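Local structure of protein PES4 (Saccharomyces cerevisiae, 6EXX) at residues A12-K16 / E17-Y21; T58-F61 / N62-N66; R67-G71 / S72-T76. The protein probably binds RNA, with mRNA 3'-untranslated regions and poly(A) or poly(U) tracts as likely targets, and the piece described here is its fourth RNA recognition motif. All coordinates share one frame; numbering follows the deposited sequence.

How the contacts relate
The three contacts follow one another along a single RNA recognition motif. Contact 1 starts the first helix, 16-25, contact 2 ends the second, 54-64, and contact 3 is the short hairpin of strands 68-69 and 72-78 that follows. Contacts 1 and 2 are partly buried and contact 3 lies at the surface, yet contact 1 touches both others: L19 CD2 is 3.8 Å from L64 CD1, and C14 CB is 3.7 Å from V69 CG1. A probable hydrogen bond from N65 OD1 to T76 OG1 (2.6 Å) joins contacts 2 and 3. A side-chain cap opens the first helix, an amide stacked on a ring marks the end of the second, and backbone bonds around two glycines shape the hairpin.

Contact 1 of 3, residues A12-K16 / E17-Y21; sequences AVCNK and EFLKY
E17 stands in the first turn of the helix, next to N15 in space. In the E17 conformer described, OE1 of E17 comes to 3.5 Å from N15 CG; since E17 also occupies a second conformer, this approach is tentative. F18 does more. Its backbone N donates to N15 OD1 over 3.0 Å, nearly along the amide C=O axis, which ties up an N-H that the first helical turn cannot pair in the usual way. N15 reaches this position because CG sits between its own backbone N and carbonyl carbon (chi1 61°), folding the amide back over the helix start. The F18 ring meets C14 SG edge-on: the sulfur is 3.8 Å from F18 CD2 and lies near the ring plane, 76° off its normal. L19 N then donates to N15 O at 3.0 Å with an N-H...O angle of 166°, the first regular helical bond, while its side chain runs on to I33 and I35 of strand 32-39. K20 N repeats the pattern on K16 O at 2.8 Å, and its CB lies 3.4 Å from that same oxygen. The N15 side-chain bond to F18 N is an asparagine N-cap, followed by the first i/i+4 bonds; it opens the first helix of the RRM fold directly after an inverse gamma turn centred on C14.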
# COMPACT_ATOMS: atom_id res chain seq x y z
N ALA A 12 5.13 9.40 -6.04
CA ALA A 12 4.43 10.48 -5.37
C ALA A 12 2.92 10.39 -5.49
O ALA A 12 2.20 10.72 -4.55
CB ALA A 12 4.92 11.82 -5.89
N VAL A 13 2.41 9.97 -6.65
CA VAL A 13 0.96 9.91 -6.82
C VAL A 13 0.33 8.67 -6.17
O VAL A 13 -0.87 8.66 -5.94
CB VAL A 13 0.51 10.06 -8.28
CG1 VAL A 13 0.95 11.41 -8.85
CG2 VAL A 13 1.01 8.94 -9.13
N CYS A 14 1.15 7.68 -5.82
CA CYS A 14 0.65 6.51 -5.10
C CYS A 14 0.70 6.82 -3.61
O CYS A 14 1.49 6.23 -2.84
CB CYS A 14 1.46 5.27 -5.43
SG CYS A 14 0.67 3.74 -4.88
N ASN A 15 -0.14 7.77 -3.21
CA ASN A 15 -0.03 8.40 -1.91
C ASN A 15 -1.09 7.90 -0.92
O ASN A 15 -1.88 7.02 -1.23
CB ASN A 15 -0.05 9.93 -2.05
CG ASN A 15 -1.32 10.46 -2.69
OD1 ASN A 15 -2.32 9.77 -2.83
ND2 ASN A 15 -1.28 11.73 -3.07
N LYS A 16 -1.08 8.45 0.28
CA LYS A 16 -1.99 7.97 1.32
C LYS A 16 -3.44 8.12 0.88
O LYS A 16 -4.28 7.26 1.15
CB LYS A 16 -1.75 8.72 2.63
CG LYS A 16 -2.67 8.28 3.77
CD LYS A 16 -2.38 9.02 5.06
CE LYS A 16 -3.19 8.44 6.21
NZ LYS A 16 -3.11 9.25 7.46
N GLU A 17 -3.74 9.22 0.20
CA GLU A 17 -5.10 9.48 -0.24
C GLU A 17 -5.55 8.44 -1.26
O GLU A 17 -6.70 7.99 -1.25
CB GLU A 17 -5.19 10.89 -0.84
CG GLU A 17 -5.06 12.00 0.19
CD GLU A 17 -3.69 12.07 0.86
OE1 GLU A 17 -2.66 11.95 0.16
OE2 GLU A 17 -3.66 12.26 2.09
N PHE A 18 -4.65 8.07 -2.16
CA PHE A 18 -4.94 7.04 -3.14
C PHE A 18 -5.19 5.70 -2.44
O PHE A 18 -6.15 5.00 -2.75
CB PHE A 18 -3.77 6.92 -4.10
CG PHE A 18 -3.92 5.84 -5.13
CD1 PHE A 18 -4.98 5.86 -6.03
CD2 PHE A 18 -2.99 4.82 -5.22
CE1 PHE A 18 -5.10 4.87 -6.98
CE2 PHE A 18 -3.11 3.84 -6.18
CZ PHE A 18 -4.16 3.87 -7.05
N LEU A 19 -4.34 5.34 -1.49
CA LEU A 19 -4.48 4.08 -0.77
C LEU A 19 -5.78 4.04 0.04
O LEU A 19 -6.47 3.02 0.09
CB LEU A 19 -3.28 3.82 0.14
CG LEU A 19 -1.94 3.68 -0.58
CD1 LEU A 19 -0.84 3.56 0.43
CD2 LEU A 19 -1.91 2.51 -1.57
N LYS A 20 -6.13 5.17 0.65
CA LYS A 20 -7.38 5.26 1.40
C LYS A 20 -8.57 5.07 0.46
O LYS A 20 -9.54 4.38 0.79
CB LYS A 20 -7.46 6.62 2.10
CG LYS A 20 -8.70 6.79 2.95
CD LYS A 20 -8.67 8.10 3.74
CE LYS A 20 -8.89 9.31 2.84
NZ LYS A 20 -8.82 10.61 3.58
N TYR A 21 -8.50 5.67 -0.72
CA TYR A 21 -9.53 5.51 -1.72
C TYR A 21 -9.69 4.04 -2.13
O TYR A 21 -10.81 3.54 -2.21
CB TYR A 21 -9.19 6.38 -2.93
CG TYR A 21 -10.05 6.12 -4.14
CD1 TYR A 21 -11.29 6.73 -4.28
CD2 TYR A 21 -9.61 5.28 -5.15
CE1 TYR A 21 -12.07 6.50 -5.39
CE2 TYR A 21 -10.39 5.04 -6.26
CZ TYR A 21 -11.61 5.66 -6.38
OH TYR A 21 -12.40 5.43 -7.48

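Contact 2 of 3, residues T58-F61 / N62-N66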
# COMPACT_ATOMS: atom_id res chain seq x y z
N THR A 58 -5.82 -9.25 1.37
CA THR A 58 -5.77 -9.94 0.08
C THR A 58 -6.27 -9.05 -1.05
O THR A 58 -5.65 -9.00 -2.11
CB THR A 58 -6.64 -11.21 0.17
OG1 THR A 58 -6.00 -12.17 1.01
CG2 THR A 58 -6.88 -11.84 -1.20
N ARG A 59 -7.40 -8.40 -0.85
CA ARG A 59 -7.99 -7.65 -1.94
C ARG A 59 -7.12 -6.47 -2.35
O ARG A 59 -6.96 -6.18 -3.55
CB ARG A 59 -9.41 -7.19 -1.58
CG ARG A 59 -10.31 -8.35 -1.16
CD ARG A 59 -11.77 -8.17 -1.56
NE ARG A 59 -12.45 -7.12 -0.81
CZ ARG A 59 -12.89 -7.24 0.44
NH1 ARG A 59 -12.72 -8.37 1.13
NH2 ARG A 59 -13.51 -6.22 1.02
N ILE A 60 -6.52 -5.79 -1.38
CA ILE A 60 -5.66 -4.66 -1.68
C ILE A 60 -4.30 -5.13 -2.22
O ILE A 60 -3.76 -4.53 -3.16
CB ILE A 60 -5.51 -3.75 -0.44
CG1 ILE A 60 -6.89 -3.23 0.01
CG2 ILE A 60 -4.56 -2.61 -0.72
CD1 ILE A 60 -7.66 -2.48 -1.06
N PHE A 61 -3.75 -6.20 -1.68
CA PHE A 61 -2.55 -6.81 -2.23
C PHE A 61 -2.74 -7.12 -3.71
O PHE A 61 -1.88 -6.83 -4.55
CB PHE A 61 -2.19 -8.08 -1.49
CG PHE A 61 -1.05 -8.82 -2.11
CD1 PHE A 61 0.25 -8.49 -1.82
CD2 PHE A 61 -1.28 -9.84 -3.01
CE1 PHE A 61 1.31 -9.17 -2.40
CE2 PHE A 61 -0.22 -10.51 -3.59
CZ PHE A 61 1.07 -10.17 -3.28
N ASN A 62 -3.86 -7.74 -4.05
CA ASN A 62 -4.09 -8.12 -5.43
C ASN A 62 -4.06 -6.91 -6.36
O ASN A 62 -3.53 -6.98 -7.46
CB ASN A 62 -5.42 -8.86 -5.58
CG ASN A 62 -5.38 -10.27 -5.05
OD1 ASN A 62 -4.32 -10.87 -4.91
ND2 ASN A 62 -6.56 -10.83 -4.79
N PHE A 63 -4.66 -5.81 -5.91
CA PHE A 63 -4.71 -4.60 -6.71
C PHE A 63 -3.33 -3.95 -6.88
O PHE A 63 -2.99 -3.46 -7.95
CB PHE A 63 -5.68 -3.61 -6.06
CG PHE A 63 -5.93 -2.38 -6.90
CD1 PHE A 63 -5.09 -1.29 -6.80
CD2 PHE A 63 -7.00 -2.32 -7.77
CE1 PHE A 63 -5.31 -0.15 -7.57
CE2 PHE A 63 -7.23 -1.18 -8.53
CZ PHE A 63 -6.37 -0.11 -8.42
N LEU A 64 -2.56 -3.92 -5.80
CA LEU A 64 -1.30 -3.18 -5.79
C LEU A 64 -0.09 -3.95 -6.25
O LEU A 64 0.85 -3.34 -6.74
CB LEU A 64 -1.00 -2.65 -4.39
CG LEU A 64 -1.90 -1.51 -3.91
CD1 LEU A 64 -1.61 -1.22 -2.45
CD2 LEU A 64 -1.72 -0.26 -4.76
N ASN A 65 -0.08 -5.26 -6.09
CA ASN A 65 1.15 -6.00 -6.31
C ASN A 65 1.62 -5.91 -7.76
O ASN A 65 0.93 -6.34 -8.67
CB ASN A 65 0.96 -7.44 -5.88
CG ASN A 65 2.25 -8.19 -5.86
OD1 ASN A 65 3.24 -7.71 -5.30
ND2 ASN A 65 2.28 -9.36 -6.48
N ASN A 66 2.80 -5.32 -7.96
CA ASN A 66 3.38 -5.11 -9.28
C ASN A 66 2.58 -4.19 -10.19
O ASN A 66 2.78 -4.21 -11.40
CB ASN A 66 3.68 -6.43 -9.97
CG ASN A 66 4.67 -7.24 -9.21
OD1 ASN A 66 5.63 -6.71 -8.64
ND2 ASN A 66 4.44 -8.54 -9.16
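F61 and N65 make a local i/i+4 contact at the C-terminal end of helix 54-64, the second helix of the RRM fold, where an amide stacks on an aromatic ring as the chain leaves the helix. The two side chains lie side by side and point the same way, with ring and amide planes only 20° apart. N65 CG stands 3.5 Å from F61 CZ, and N65 CB sits over the same ring, 3.9 Å from the F61 centroid and 16° off the normal, a CH-pi contact offset toward the rim. Both first torsions serve this stack: F61 carries CG opposite the backbone N (chi1 174°) and N65 does likewise, which sends ring and amide out in one direction. The amide is also tethered beyond the helix, since N65 OD1 bonds to T76 OG1 of strand 72-78, and the F61 ring itself touches T76, L5 and W78. With a leucine at F61 the flat surface beneath the N65 amide would be lost, and that amide would probably be less firmly fixed in rotation, with its bond to T76 as the hold that remains among those described.

Around the helix, I60 and L64 form the buried counterpart. Their branches run alongside each other, CG2 of I60 meeting CD1 of L64 at 3.7 Å, and L64 goes on to pack against L19, L22 and L7. Backbone bonds hold the spacing: N62 N donates to T58 O at 2.9 Å, whereas the bond from F63 N to R59 O is weak at 3.3 Å. The last of them joins N65 N to F61 O at 2.8 Å.

Contact 3 of 3, residues R67-G71 / S72-T76; sequences RLVGG and SIVTT
R67 opens the hairpin through its backbone: its O accepts from V74 N at 2.8 Å with an N-H...O angle of 171°, and the CA of I73 approaches the same oxygen in a longer CH...O contact. Its side chain extends to F63, where the guanidinium makes a cation-pi contact and NH1 bonds to F63 O. L68 follows in a non-hydrogen-bonded pair with I73, their CA atoms 4.3 Å apart. The L68 chain, with CG opposite the backbone N (chi1 175°), brings CD1 across the backbone to 3.6 Å from S72 N, while in the I73 conformer described that methyl touches I73 CG1 loosely at 4.2 Å.

V69 is paired with S72 by two bonds. V69 N donates to S72 O at 3.0 Å, and S72 N donates to V69 O at 3.2 Å, the bond that closes the turn. On the inner side, V69 CG2 and V74 CG2 lie alongside each other at 4.1 Å, next to C14. G70 carries positive phi, and one water donates to its O and also hydrogen-bonds to S72 OG, spanning the turn. At G71, phi 95° would jam a CB against the carbonyl of G70, which fits glycine at this position of the turn. These features define a two-residue type I' hairpin, with G70 and G71 at its corners, at the edge of the RRM sheet, following the second helix and with the last strand, 72-78, as its second arm.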
# COMPACT_ATOMS: atom_id res chain seq x y z
N ARG A 67 1.74 -3.35 -9.59
CA ARG A 67 1.00 -2.35 -10.36
C ARG A 67 1.90 -1.16 -10.68
O ARG A 67 2.61 -0.67 -9.80
CB ARG A 67 -0.22 -1.88 -9.58
CG ARG A 67 -1.22 -1.11 -10.41
CD ARG A 67 -2.35 -0.56 -9.58
NE ARG A 67 -3.50 -0.26 -10.42
CZ ARG A 67 -4.42 -1.15 -10.77
NH1 ARG A 67 -4.40 -2.38 -10.27
NH2 ARG A 67 -5.39 -0.78 -11.59
N LEU A 68 1.83 -0.66 -11.91
CA LEU A 68 2.55 0.55 -12.27
C LEU A 68 1.71 1.75 -11.88
O LEU A 68 0.57 1.90 -12.33
CB LEU A 68 2.82 0.57 -13.77
CG LEU A 68 3.47 1.85 -14.30
CD1 LEU A 68 4.89 1.98 -13.81
CD2 LEU A 68 3.43 1.84 -15.81
N VAL A 69 2.27 2.62 -11.06
CA VAL A 69 1.60 3.85 -10.66
C VAL A 69 2.64 4.97 -10.68
O VAL A 69 3.65 4.88 -10.00
CB VAL A 69 0.98 3.75 -9.25
CG1 VAL A 69 0.24 5.03 -8.90
CG2 VAL A 69 0.05 2.53 -9.13
N GLY A 70 2.40 6.03 -11.44
CA GLY A 70 3.27 7.19 -11.42
C GLY A 70 4.72 6.92 -11.79
O GLY A 70 5.64 7.57 -11.28
N GLY A 71 4.93 5.94 -12.67
CA GLY A 71 6.26 5.65 -13.18
C GLY A 71 7.02 4.57 -12.45
O GLY A 71 8.08 4.17 -12.93
N SER A 72 6.47 4.07 -11.34
CA SER A 72 7.15 3.07 -10.53
C SER A 72 6.23 1.89 -10.27
O SER A 72 5.03 2.06 -10.02
CB SER A 72 7.58 3.70 -9.21
OG SER A 72 8.55 4.71 -9.40
N ILE A 73 6.80 0.69 -10.33
CA ILE A 73 6.07 -0.54 -10.05
C ILE A 73 5.99 -0.75 -8.54
O ILE A 73 7.02 -0.88 -7.87
CB ILE A 73 6.74 -1.74 -10.75
CG1 ILE A 73 6.68 -1.55 -12.27
CG2 ILE A 73 6.08 -3.04 -10.35
CD1 ILE A 73 7.51 -2.55 -13.05
N VAL A 74 4.78 -0.77 -8.00
CA VAL A 74 4.58 -0.95 -6.58
C VAL A 74 5.09 -2.31 -6.16
O VAL A 74 4.74 -3.34 -6.74
CB VAL A 74 3.10 -0.82 -6.21
CG1 VAL A 74 2.87 -1.13 -4.73
CG2 VAL A 74 2.60 0.56 -6.57
N THR A 75 5.91 -2.30 -5.11
CA THR A 75 6.56 -3.48 -4.64
C THR A 75 6.07 -3.77 -3.22
O THR A 75 5.96 -2.88 -2.38
CB THR A 75 8.06 -3.26 -4.79
OG1 THR A 75 8.34 -3.00 -6.18
CG2 THR A 75 8.83 -4.46 -4.32
N THR A 76 5.72 -5.02 -2.99
CA THR A 76 5.05 -5.40 -1.77
C THR A 76 5.80 -6.47 -1.01
O THR A 76 6.60 -7.22 -1.58
CB THR A 76 3.69 -6.02 -2.09
OG1 THR A 76 3.90 -7.23 -2.84
CG2 THR A 76 2.82 -5.04 -2.88
O HOH W 1 7.94 7.33 -9.74